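PDB 4TQJ: lectin 2 from Agrocybe aegerita, which binds sugars, with specific recognition of N-acetylglucosamine at the non-reducing end of glycans. Local coordinates for residues Asp238-Ile243 and Ala254-Gly259; Asp178-Gly183 and Ile197-Gly202; Ala304-Ala309 and Leu322-Phe327. The protein carries 1 engineered substitution. All coordinates share one frame; numbering follows the deposited sequence.

Contact 1: Asp238-Ile243 and Ala254-Gly259; sequences DGTADI and ALNNGG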
ATOM      1  N   ASP A 238     -22.013  11.165  -9.598  1.00 18.64           N
ATOM      2  CA  ASP A 238     -22.728  10.001 -10.137  1.00 18.93           C
ATOM      3  C   ASP A 238     -21.803   8.933 -10.713  1.00 20.37           C
ATOM      4  O   ASP A 238     -22.269   7.912 -11.217  1.00 21.65           O
ATOM      5  CB  ASP A 238     -23.762  10.413 -11.190  1.00 19.99           C
ATOM      6  CG  ASP A 238     -23.152  10.646 -12.562  1.00 17.57           C
ATOM      7  OD1 ASP A 238     -21.929  10.857 -12.672  1.00 18.55           O
ATOM      8  OD2 ASP A 238     -23.903  10.634 -13.547  1.00 20.20           O
ATOM      9  N   GLY A 239     -20.497   9.172 -10.660  1.00 21.43           N
ATOM     10  CA  GLY A 239     -19.534   8.194 -11.133  1.00 20.65           C
ATOM     11  C   GLY A 239     -19.223   8.251 -12.621  1.00 25.08           C
ATOM     12  O   GLY A 239     -18.373   7.495 -13.096  1.00 21.58           O
ATOM     13  N   THR A 240     -19.905   9.129 -13.359  1.00 19.33           N
ATOM     14  CA  THR A 240     -19.590   9.337 -14.772  1.00 15.99           C
ATOM     15  C   THR A 240     -18.863  10.666 -14.992  1.00 18.59           C
ATOM     16  O   THR A 240     -19.021  11.620 -14.209  1.00 13.76           O
ATOM     17  CB  THR A 240     -20.841   9.267 -15.700  1.00 15.68           C
ATOM     18  OG1 THR A 240     -21.690  10.391 -15.473  1.00 19.61           O
ATOM     19  CG2 THR A 240     -21.634   7.975 -15.454  1.00 19.25           C
ATOM     20  N   ALA A 241     -18.069  10.715 -16.060  1.00 14.45           N
ATOM     21  CA  ALA A 241     -17.245  11.878 -16.364  1.00 11.90           C
ATOM     22  C   ALA A 241     -18.021  13.037 -17.008  1.00 14.00           C
ATOM     23  O   ALA A 241     -18.667  12.879 -18.045  1.00 11.45           O
ATOM     24  CB  ALA A 241     -16.081  11.467 -17.251  1.00 18.55           C
ATOM     25  N   ASP A 242     -17.939  14.199 -16.377  1.00 11.03           N
ATOM     26  CA  ASP A 242     -18.421  15.442 -16.977  1.00 14.71           C
ATOM     27  C   ASP A 242     -17.282  16.143 -17.696  1.00 17.02           C
ATOM     28  O   ASP A 242     -16.144  15.672 -17.672  1.00 13.61           O
ATOM     29  CB  ASP A 242     -19.028  16.322 -15.892  1.00  9.87           C
ATOM     30  CG  ASP A 242     -20.083  15.579 -15.106  1.00 12.59           C
ATOM     31  OD1 ASP A 242     -21.197  15.446 -15.632  1.00 10.52           O
ATOM     32  OD2 ASP A 242     -19.782  15.081 -14.002  1.00 14.26           O
ATOM     33  N   ILE A 243     -17.588  17.253 -18.356  1.00 13.95           N
ATOM     34  CA  ILE A 243     -16.562  17.974 -19.085  1.00 13.98           C
ATOM     35  C   ILE A 243     -16.423  19.402 -18.582  1.00 13.43           C
ATOM     36  O   ILE A 243     -17.413  20.078 -18.319  1.00 13.53           O
ATOM     37  CB  ILE A 243     -16.815  17.937 -20.592  1.00 13.56           C
ATOM     38  CG1 ILE A 243     -16.597  16.507 -21.099  1.00 13.14           C
ATOM     39  CG2 ILE A 243     -15.896  18.893 -21.313  1.00 13.51           C
ATOM     40  CD1 ILE A 243     -16.960  16.327 -22.530  1.00 15.32           C
ATOM     41  N   ALA A 254     -20.155  21.203 -19.190  1.00 11.96           N
ATOM     42  CA  ALA A 254     -21.332  20.526 -19.691  1.00 15.71           C
ATOM     43  C   ALA A 254     -21.446  19.213 -18.919  1.00 18.02           C
ATOM     44  O   ALA A 254     -20.514  18.390 -18.923  1.00 15.34           O
ATOM     45  CB  ALA A 254     -21.200  20.262 -21.167  1.00 13.04           C
ATOM     46  N   LEU A 255     -22.587  19.014 -18.269  1.00 12.63           N
ATOM     47  CA  LEU A 255     -22.760  17.872 -17.392  1.00 12.52           C
ATOM     48  C   LEU A 255     -23.313  16.635 -18.118  1.00 15.07           C
ATOM     49  O   LEU A 255     -24.210  16.729 -18.967  1.00 14.49           O
ATOM     50  CB  LEU A 255     -23.633  18.244 -16.197  1.00 14.78           C
ATOM     51  CG  LEU A 255     -23.173  19.383 -15.276  1.00 12.71           C
ATOM     52  CD1 LEU A 255     -24.295  19.710 -14.305  1.00 21.91           C
ATOM     53  CD2 LEU A 255     -21.884  19.030 -14.519  1.00 14.30           C
ATOM     54  N   ASN A 256     -22.740  15.489 -17.770  1.00 16.08           N
ATOM     55  CA  ASN A 256     -23.137  14.174 -18.255  1.00 16.75           C
ATOM     56  C   ASN A 256     -24.419  13.767 -17.551  1.00 15.21           C
ATOM     57  O   ASN A 256     -24.513  13.900 -16.335  1.00 14.00           O
ATOM     58  CB  ASN A 256     -22.027  13.164 -17.913  1.00 14.20           C
ATOM     59  CG  ASN A 256     -22.207  11.815 -18.605  1.00 17.30           C
ATOM     60  OD1 ASN A 256     -23.328  11.351 -18.844  1.00 16.39           O
ATOM     61  ND2 ASN A 256     -21.092  11.175 -18.919  1.00 16.40           N
ATOM     62  N   ASN A 257     -25.406  13.276 -18.300  1.00 18.28           N
ATOM     63  CA  ASN A 257     -26.670  12.854 -17.692  1.00 18.86           C
ATOM     64  C   ASN A 257     -26.522  11.524 -16.969  1.00 19.22           C
ATOM     65  O   ASN A 257     -27.462  11.040 -16.332  1.00 20.68           O
ATOM     66  CB  ASN A 257     -27.794  12.755 -18.727  1.00 15.45           C
ATOM     67  CG  ASN A 257     -27.745  11.465 -19.533  1.00 18.80           C
ATOM     68  OD1 ASN A 257     -26.676  11.002 -19.946  1.00 16.05           O
ATOM     69  ND2 ASN A 257     -28.917  10.888 -19.783  1.00 17.76           N
ATOM     70  N   GLY A 258     -25.340  10.932 -17.085  1.00 15.94           N
ATOM     71  CA  GLY A 258     -25.065   9.653 -16.461  1.00 19.27           C
ATOM     72  C   GLY A 258     -25.031   8.530 -17.480  1.00 20.54           C
ATOM     73  O   GLY A 258     -24.776   7.379 -17.140  1.00 21.22           O
ATOM     74  N   GLY A 259     -25.288   8.870 -18.738  1.00 19.49           N
ATOM     75  CA  GLY A 259     -25.279   7.889 -19.803  1.00 22.75           C
ATOM     76  C   GLY A 259     -24.570   8.395 -21.042  1.00 20.32           C
ATOM     77  O   GLY A 259     -24.699   7.828 -22.126  1.00 19.21           O
TER
HETATM   78  O   HOH W   1     -22.697  13.656 -14.169  1.00 16.52           O

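Contact 2: Asp178-Gly183 and Ile197-Gly202; sequences DVTGNG and ISRNNG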
ATOM      1  N   ASP A 178     -14.989   6.955 -18.331  1.00 17.07           N
ATOM      2  CA  ASP A 178     -16.321   6.382 -18.378  1.00 20.02           C
ATOM      3  C   ASP A 178     -17.345   7.503 -18.413  1.00 16.97           C
ATOM      4  O   ASP A 178     -17.589   8.157 -17.396  1.00 16.98           O
ATOM      5  CB  ASP A 178     -16.577   5.485 -17.168  1.00 23.13           C
ATOM      6  CG  ASP A 178     -17.895   4.750 -17.274  1.00 21.24           C
ATOM      7  OD1 ASP A 178     -18.522   4.822 -18.350  1.00 22.16           O
ATOM      8  OD2 ASP A 178     -18.303   4.108 -16.290  1.00 25.36           O
ATOM      9  N   VAL A 179     -17.919   7.736 -19.592  1.00 17.72           N
ATOM     10  CA  VAL A 179     -18.984   8.722 -19.743  1.00 19.18           C
ATOM     11  C   VAL A 179     -20.342   8.038 -19.929  1.00 19.70           C
ATOM     12  O   VAL A 179     -21.379   8.636 -19.650  1.00 18.42           O
ATOM     13  CB  VAL A 179     -18.727   9.672 -20.930  1.00 18.04           C
ATOM     14  CG1 VAL A 179     -17.416  10.421 -20.753  1.00 17.48           C
ATOM     15  CG2 VAL A 179     -18.703   8.901 -22.238  1.00 21.44           C
ATOM     16  N   THR A 180     -20.348   6.788 -20.394  1.00 21.54           N
ATOM     17  CA  THR A 180     -21.618   6.087 -20.626  1.00 21.13           C
ATOM     18  C   THR A 180     -22.226   5.555 -19.342  1.00 23.24           C
ATOM     19  O   THR A 180     -23.419   5.262 -19.294  1.00 29.14           O
ATOM     20  CB  THR A 180     -21.485   4.897 -21.586  1.00 22.16           C
ATOM     21  OG1 THR A 180     -20.649   3.896 -20.994  1.00 23.57           O
ATOM     22  CG2 THR A 180     -20.916   5.334 -22.929  1.00 22.61           C
ATOM     23  N   GLY A 181     -21.404   5.403 -18.309  1.00 23.96           N
ATOM     24  CA  GLY A 181     -21.870   4.899 -17.030  1.00 24.45           C
ATOM     25  C   GLY A 181     -21.883   3.384 -16.885  1.00 34.10           C
ATOM     26  O   GLY A 181     -22.594   2.857 -16.032  1.00 33.46           O
ATOM     27  N   ASN A 182     -21.105   2.673 -17.700  1.00 32.23           N
ATOM     28  CA  ASN A 182     -21.090   1.205 -17.623  1.00 27.78           C
ATOM     29  C   ASN A 182     -19.835   0.649 -16.962  1.00 30.51           C
ATOM     30  O   ASN A 182     -19.541  -0.540 -17.082  1.00 25.36           O
ATOM     31  CB  ASN A 182     -21.296   0.566 -19.006  1.00 29.14           C
ATOM     32  CG  ASN A 182     -20.091   0.735 -19.915  1.00 25.72           C
ATOM     33  OD1 ASN A 182     -19.182   1.503 -19.617  1.00 24.68           O
ATOM     34  ND2 ASN A 182     -20.085   0.023 -21.034  1.00 28.33           N
ATOM     35  N   GLY A 183     -19.102   1.514 -16.263  1.00 26.10           N
ATOM     36  CA  GLY A 183     -17.918   1.106 -15.537  1.00 22.12           C
ATOM     37  C   GLY A 183     -16.667   0.990 -16.392  1.00 24.87           C
ATOM     38  O   GLY A 183     -15.559   0.903 -15.860  1.00 27.32           O
ATOM     39  N   ILE A 197     -17.713  10.871 -28.628  1.00 13.86           N
ATOM     40  CA  ILE A 197     -17.531   9.734 -27.734  1.00 15.26           C
ATOM     41  C   ILE A 197     -17.583   8.450 -28.553  1.00 20.28           C
ATOM     42  O   ILE A 197     -18.388   8.339 -29.478  1.00 22.57           O
ATOM     43  CB  ILE A 197     -18.651   9.645 -26.685  1.00 16.93           C
ATOM     44  CG1 ILE A 197     -18.755  10.934 -25.875  1.00 19.32           C
ATOM     45  CG2 ILE A 197     -18.437   8.432 -25.763  1.00 24.40           C
ATOM     46  CD1 ILE A 197     -17.561  11.214 -25.013  1.00 21.41           C
ATOM     47  N   SER A 198     -16.716   7.494 -28.232  1.00 16.47           N
ATOM     48  CA  SER A 198     -16.893   6.119 -28.684  1.00 17.35           C
ATOM     49  C   SER A 198     -17.065   5.243 -27.468  1.00 18.63           C
ATOM     50  O   SER A 198     -16.137   5.099 -26.667  1.00 18.41           O
ATOM     51  CB  SER A 198     -15.694   5.623 -29.479  1.00 17.88           C
ATOM     52  OG  SER A 198     -15.774   6.080 -30.802  1.00 20.20           O
ATOM     53  N   ARG A 199     -18.248   4.657 -27.340  1.00 16.60           N
ATOM     54  CA  ARG A 199     -18.600   3.886 -26.161  1.00 20.88           C
ATOM     55  C   ARG A 199     -17.809   2.600 -26.130  1.00 21.80           C
ATOM     56  O   ARG A 199     -17.717   1.890 -27.132  1.00 23.74           O
ATOM     57  CB  ARG A 199     -20.090   3.536 -26.175  1.00 27.31           C
ATOM     58  CG  ARG A 199     -20.977   4.639 -26.706  1.00 35.44           C
ATOM     59  CD  ARG A 199     -22.392   4.138 -26.995  1.00 43.41           C
ATOM     60  NE  ARG A 199     -23.168   4.002 -25.767  1.00 53.99           N
ATOM     61  CZ  ARG A 199     -23.800   5.010 -25.175  1.00 49.55           C
ATOM     62  NH1 ARG A 199     -23.747   6.229 -25.704  1.00 42.92           N
ATOM     63  NH2 ARG A 199     -24.481   4.800 -24.053  1.00 45.97           N
ATOM     64  N   ASN A 200     -17.248   2.305 -24.969  1.00 18.89           N
ATOM     65  CA  ASN A 200     -16.645   1.013 -24.711  1.00 23.81           C
ATOM     66  C   ASN A 200     -17.762   0.022 -24.442  1.00 21.80           C
ATOM     67  O   ASN A 200     -18.511   0.173 -23.485  1.00 27.12           O
ATOM     68  CB  ASN A 200     -15.719   1.119 -23.504  1.00 21.00           C
ATOM     69  CG  ASN A 200     -14.970  -0.162 -23.221  1.00 23.38           C
ATOM     70  OD1 ASN A 200     -15.470  -1.262 -23.455  1.00 27.99           O
ATOM     71  ND2 ASN A 200     -13.774  -0.024 -22.690  1.00 19.14           N
ATOM     72  N   ASN A 201     -17.900  -0.981 -25.301  1.00 24.42           N
ATOM     73  CA  ASN A 201     -19.010  -1.917 -25.165  1.00 27.65           C
ATOM     74  C   ASN A 201     -18.877  -2.850 -23.968  1.00 30.35           C
ATOM     75  O   ASN A 201     -19.880  -3.336 -23.449  1.00 40.87           O
ATOM     76  CB  ASN A 201     -19.231  -2.700 -26.464  1.00 32.25           C
ATOM     77  CG  ASN A 201     -19.842  -1.841 -27.550  1.00 29.07           C
ATOM     78  OD1 ASN A 201     -20.806  -1.115 -27.304  1.00 34.14           O
ATOM     79  ND2 ASN A 201     -19.268  -1.890 -28.745  1.00 24.34           N
ATOM     80  N   GLY A 202     -17.642  -3.075 -23.529  1.00 34.92           N
ATOM     81  CA  GLY A 202     -17.360  -3.969 -22.416  1.00 33.86           C
ATOM     82  C   GLY A 202     -16.511  -5.156 -22.834  1.00 39.17           C
ATOM     83  O   GLY A 202     -15.797  -5.758 -22.021  1.00 37.31           O
TER
HETATM   84  O   HOH W   2     -21.828  -2.285 -21.238  1.00 33.99           O

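Contact 3: Ala304-Ala309 and Leu322-Phe327; sequences AGVYVA and LVLKDF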
ATOM      1  N   ALA A 304       0.196  34.747  -7.466  1.00 12.17           N
ATOM      2  CA  ALA A 304       0.469  34.936  -6.049  1.00 15.27           C
ATOM      3  C   ALA A 304       0.483  33.614  -5.281  1.00 15.43           C
ATOM      4  O   ALA A 304       0.924  33.558  -4.144  1.00 12.99           O
ATOM      5  CB  ALA A 304      -0.540  35.883  -5.433  1.00 17.80           C
ATOM      6  N   GLY A 305      -0.018  32.554  -5.901  1.00 15.26           N
ATOM      7  CA  GLY A 305      -0.100  31.278  -5.221  1.00 13.68           C
ATOM      8  C   GLY A 305      -1.227  30.484  -5.836  1.00 16.42           C
ATOM      9  O   GLY A 305      -1.615  30.729  -6.986  1.00 12.58           O
ATOM     10  N   VAL A 306      -1.775  29.557  -5.058  1.00 13.04           N
ATOM     11  CA  VAL A 306      -2.742  28.603  -5.568  1.00 11.52           C
ATOM     12  C   VAL A 306      -4.159  29.067  -5.318  1.00 12.36           C
ATOM     13  O   VAL A 306      -4.504  29.449  -4.202  1.00 16.26           O
ATOM     14  CB  VAL A 306      -2.565  27.236  -4.878  1.00 10.37           C
ATOM     15  CG1 VAL A 306      -3.520  26.227  -5.483  1.00 11.28           C
ATOM     16  CG2 VAL A 306      -1.100  26.764  -4.992  1.00 14.94           C
ATOM     17  N   TYR A 307      -4.978  29.012  -6.360  1.00 11.75           N
ATOM     18  CA  TYR A 307      -6.395  29.355  -6.272  1.00 13.97           C
ATOM     19  C   TYR A 307      -7.256  28.115  -6.431  1.00 13.62           C
ATOM     20  O   TYR A 307      -6.896  27.186  -7.161  1.00 12.46           O
ATOM     21  CB  TYR A 307      -6.761  30.374  -7.351  1.00 14.16           C
ATOM     22  CG  TYR A 307      -6.107  31.704  -7.113  1.00 15.57           C
ATOM     23  CD1 TYR A 307      -6.791  32.735  -6.477  1.00 21.20           C
ATOM     24  CD2 TYR A 307      -4.796  31.925  -7.488  1.00 15.20           C
ATOM     25  CE1 TYR A 307      -6.181  33.965  -6.240  1.00 23.57           C
ATOM     26  CE2 TYR A 307      -4.176  33.152  -7.253  1.00 18.39           C
ATOM     27  CZ  TYR A 307      -4.869  34.161  -6.625  1.00 17.43           C
ATOM     28  OH  TYR A 307      -4.242  35.375  -6.401  1.00 19.07           O
ATOM     29  N   VAL A 308      -8.394  28.100  -5.751  1.00 14.29           N
ATOM     30  CA  VAL A 308      -9.289  26.953  -5.810  1.00 13.57           C
ATOM     31  C   VAL A 308     -10.730  27.420  -5.882  1.00 14.85           C
ATOM     32  O   VAL A 308     -11.106  28.401  -5.237  1.00 17.42           O
ATOM     33  CB  VAL A 308      -9.126  26.050  -4.564  1.00 15.41           C
ATOM     34  CG1 VAL A 308     -10.266  25.065  -4.466  1.00 18.70           C
ATOM     35  CG2 VAL A 308      -7.748  25.350  -4.565  1.00 14.26           C
ATOM     36  N   ALA A 309     -11.530  26.732  -6.684  1.00 11.33           N
ATOM     37  CA  ALA A 309     -12.974  26.907  -6.636  1.00 16.28           C
ATOM     38  C   ALA A 309     -13.572  25.554  -6.302  1.00 14.38           C
ATOM     39  O   ALA A 309     -13.338  24.577  -7.009  1.00 13.18           O
ATOM     40  CB  ALA A 309     -13.518  27.421  -7.954  1.00 13.16           C
ATOM     41  N   LEU A 322      -7.859  32.519  -3.074  1.00 18.32           N
ATOM     42  CA  LEU A 322      -6.458  32.162  -2.886  1.00 17.45           C
ATOM     43  C   LEU A 322      -6.371  31.308  -1.626  1.00 20.95           C
ATOM     44  O   LEU A 322      -6.780  31.746  -0.553  1.00 18.00           O
ATOM     45  CB  LEU A 322      -5.600  33.420  -2.735  1.00 16.47           C
ATOM     46  CG  LEU A 322      -4.114  33.266  -2.409  1.00 17.79           C
ATOM     47  CD1 LEU A 322      -3.371  32.584  -3.547  1.00 13.46           C
ATOM     48  CD2 LEU A 322      -3.504  34.635  -2.125  1.00 23.14           C
ATOM     49  N   VAL A 323      -5.854  30.092  -1.751  1.00 18.05           N
ATOM     50  CA  VAL A 323      -5.821  29.190  -0.596  1.00 19.91           C
ATOM     51  C   VAL A 323      -4.424  28.962  -0.023  1.00 22.77           C
ATOM     52  O   VAL A 323      -4.282  28.491   1.101  1.00 21.80           O
ATOM     53  CB  VAL A 323      -6.463  27.831  -0.910  1.00 17.42           C
ATOM     54  CG1 VAL A 323      -7.915  28.008  -1.293  1.00 19.31           C
ATOM     55  CG2 VAL A 323      -5.674  27.086  -2.008  1.00 17.68           C
ATOM     56  N   LEU A 324      -3.397  29.297  -0.795  1.00 15.61           N
ATOM     57  CA  LEU A 324      -2.045  28.965  -0.412  1.00 17.37           C
ATOM     58  C   LEU A 324      -1.094  29.919  -1.096  1.00 17.75           C
ATOM     59  O   LEU A 324      -1.028  29.950  -2.320  1.00 16.84           O
ATOM     60  CB  LEU A 324      -1.732  27.518  -0.833  1.00 20.81           C
ATOM     61  CG  LEU A 324      -0.398  26.903  -0.407  1.00 19.73           C
ATOM     62  CD1 LEU A 324      -0.266  26.914   1.096  1.00 21.87           C
ATOM     63  CD2 LEU A 324      -0.246  25.486  -0.940  1.00 22.61           C
ATOM     64  N   LYS A 325      -0.359  30.692  -0.303  1.00 18.96           N
ATOM     65  CA  LYS A 325       0.552  31.701  -0.834  1.00 18.60           C
ATOM     66  C   LYS A 325       1.917  31.119  -1.191  1.00 19.60           C
ATOM     67  O   LYS A 325       2.951  31.562  -0.678  1.00 16.81           O
ATOM     68  CB  LYS A 325       0.700  32.864   0.159  1.00 23.22           C
ATOM     69  CG  LYS A 325      -0.618  33.588   0.455  1.00 30.56           C
ATOM     70  CD  LYS A 325      -0.501  34.534   1.647  1.00 35.00           C
ATOM     71  CE  LYS A 325      -1.686  35.484   1.721  1.00 39.24           C
ATOM     72  NZ  LYS A 325      -2.980  34.756   1.827  1.00 43.01           N
ATOM     73  N   ASP A 326       1.911  30.132  -2.087  1.00 16.93           N
ATOM     74  CA  ASP A 326       3.138  29.488  -2.533  1.00 14.94           C
ATOM     75  C   ASP A 326       2.893  28.732  -3.830  1.00 14.97           C
ATOM     76  O   ASP A 326       1.753  28.636  -4.289  1.00 14.18           O
ATOM     77  CB  ASP A 326       3.661  28.514  -1.464  1.00 16.20           C
ATOM     78  CG  ASP A 326       5.178  28.538  -1.350  1.00 18.73           C
ATOM     79  OD1 ASP A 326       5.862  28.710  -2.390  1.00 18.08           O
ATOM     80  OD2 ASP A 326       5.682  28.406  -0.216  1.00 20.72           O
ATOM     81  N   PHE A 327       3.970  28.203  -4.409  1.00 12.09           N
ATOM     82  CA  PHE A 327       3.908  27.389  -5.627  1.00 13.64           C
ATOM     83  C   PHE A 327       3.472  28.182  -6.851  1.00 14.78           C
ATOM     84  O   PHE A 327       3.040  27.608  -7.856  1.00 12.43           O
ATOM     85  CB  PHE A 327       2.972  26.194  -5.442  1.00 14.03           C
ATOM     86  CG  PHE A 327       3.435  25.229  -4.395  1.00 14.52           C
ATOM     87  CD1 PHE A 327       4.539  24.434  -4.622  1.00 13.67           C
ATOM     88  CD2 PHE A 327       2.778  25.134  -3.183  1.00 13.70           C
ATOM     89  CE1 PHE A 327       4.965  23.542  -3.672  1.00 12.40           C
ATOM     90  CE2 PHE A 327       3.215  24.251  -2.223  1.00 14.43           C
ATOM     91  CZ  PHE A 327       4.305  23.458  -2.480  1.00 12.80           C
TER

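Contact 1: Asp238-Ile243 and Ala254-Gly259
Ile-243 and Ala-254 form an antiparallel hydrogen-bonded pair, Ile-243 N to Ala-254 O at 3.2 Å and Ala-254 N to Ile-243 O at 3.1 Å, and beyond them side chains join the still close backbones. The carboxylate of Asp-242 does most of this. Its OD1 accepts the backbone N of Asn-256 at 2.6 Å, nearly along the C-O axis, and also a water that donates onward to Asn-256 O. The other oxygen, OD2, takes the backbone N of Leu-235.

Asn-256 answers from the other segment. With CG anti to the backbone N (chi1 -169°), its amide crosses the Asp-242 carboxylate at about a right angle, and ND2 donates to Ala-241 O at 3.1 Å. That acceptor lies in the amide plane. OD1 of the same amide takes Gly-258 N at 2.7 Å, an Asx turn. Across from this turn, Thr-240 sets OG1 3.5 Å from Asn-256 CG. A second Asx turn forms where Asp-238 OD1 accepts both Thr-240 N and, at 2.8 Å, Thr-240 OG1, the hydroxyl on the syn side and the N-H from above the carboxylate plane. The carboxylate of Asp-234 lies close to those of Asp-238 and Asp-242 and may raise their proton affinities.

Asx turns beside the second and third strands of a four-stranded antiparallel sheet fit a blade of an FG-GAP-like beta-propeller.

Contact 2: Asp178-Gly183 and Ile197-Gly202
In this FG-GAP-like propeller repeat, the turn carrying Val-179, Thr-180 and Asn-182, between strands 173-177 and 186-190, lies along Ile-197, Arg-199 and Asn-200, on and just after the blade's next strand, 195-198. The two paths run almost parallel, 9° apart, and side chains span the gap between them.

At the buried end Val-179 and Ile-197 meet tip to tip, CG2 to CG2 at 3.6 Å, and both also rest on Val-188. Next comes Thr-180, whose CG2 sits over the centre of the Arg-199 guanidinium, 3.6 Å above its plane. Arg-199 bends at chi3 (78°), which folds the flat group back under that methyl, and Thr-180 CG2 touches CB and CG of the arginine as well, each at 3.8 Å.

At the exposed end the contact turns polar. Asn-182 ND2 donates to Asn-200 O at 2.9 Å, arriving almost in line with the carbonyl, which also lies close to the amide plane of Asn-182. ND2 gives a further hydrogen bond to a water, which donates in turn to Asn-201 O, while OD1 takes the backbone N of His-184.

The turn itself is wound round Asp-178: OD1 accepts Gly-181 N at 2.9 Å, an Asx motif, and OD2 accepts Gly-183 N at 2.7 Å, the two N-H groups coming from opposite faces of the carboxylate. Asp-186 ties the two segments together from outside, OD2 taking the backbone N of Val-179 and Thr-180, and OD1 that of Asn-200.

With ND2 and OD1 both bonded, the amide of Asn-182 has its flip fixed, whereas the guanidinium meets Thr-180 chiefly through a methyl group, a contact of shape rather than charge pairing.

Contact 3: Ala304-Ala309 and Leu322-Phe327
Leu-324 O is gripped from both sides of the contact: Val-306 N donates to it at 2.9 Å in the carbonyl plane, Gly-305 CA approaches in a CA-H...O contact at 3.3 Å, and Asp-326 N adds a weak bond from within its own segment, round an inverse gamma turn centred on Lys-325. This is the end of the hairpin formed by the third and fourth strands, 306-309 and 321-324, of a propeller blade, and it holds a classic beta bulge in which Val-323 and Leu-324 both face Val-306. The partner bond across the bulge, Val-323 N to Val-306 O, is also 2.9 Å long and nearly straight at 168°.

Gly-305, with no side chain, lies close against the turn, and its CA touches Asp-326 O at 3.4 Å too.

The side chains sort onto two faces of the sheet. On one, Leu-322 reaches across Tyr-307. With CG anti to the backbone N (chi1 175°), its CD1 comes over the ring face, 4.0 Å from the centroid and offset toward the rim, a CH-pi contact, while its CB lies above CE1 on the same side of the ring. On the other face Val-306 packs its CB on that of Leu-324, and its CG2 comes beside Phe-327 from the following loop, 4.1 Å from Phe-327 CB. Val-306 and Phe-327 also reach Ile-353 of the following blade, so this face belongs to the packing between blades.

Val-323, at the bulge, also packs on Val-308, the two side chains crossing at about a right angle with CG2 against CG2 at 3.7 Å.

Contacts 1 and 2 are neighbours: their centres lie about 11 Å apart, in adjacent blades. Asn-256 ND2 donates to Val-179 O, and Ala-241 N to Asp-178 O, which stitches one blade's turn to the next. Contact 3 belongs to a further blade, its centre about 28 Å from that of contact 1, and touches neither. Contact 1 is largely buried, yet it is mainly polar, built on carboxylate and amide groups that bond to backbone N-H and C=O groups where the strand pairing stops. Contact 2 runs from a buried aliphatic end to an exposed polar one. Contact 3, partly buried, pairs the third and fourth strands of its blade and relies on backbone bonds and apolar side chains.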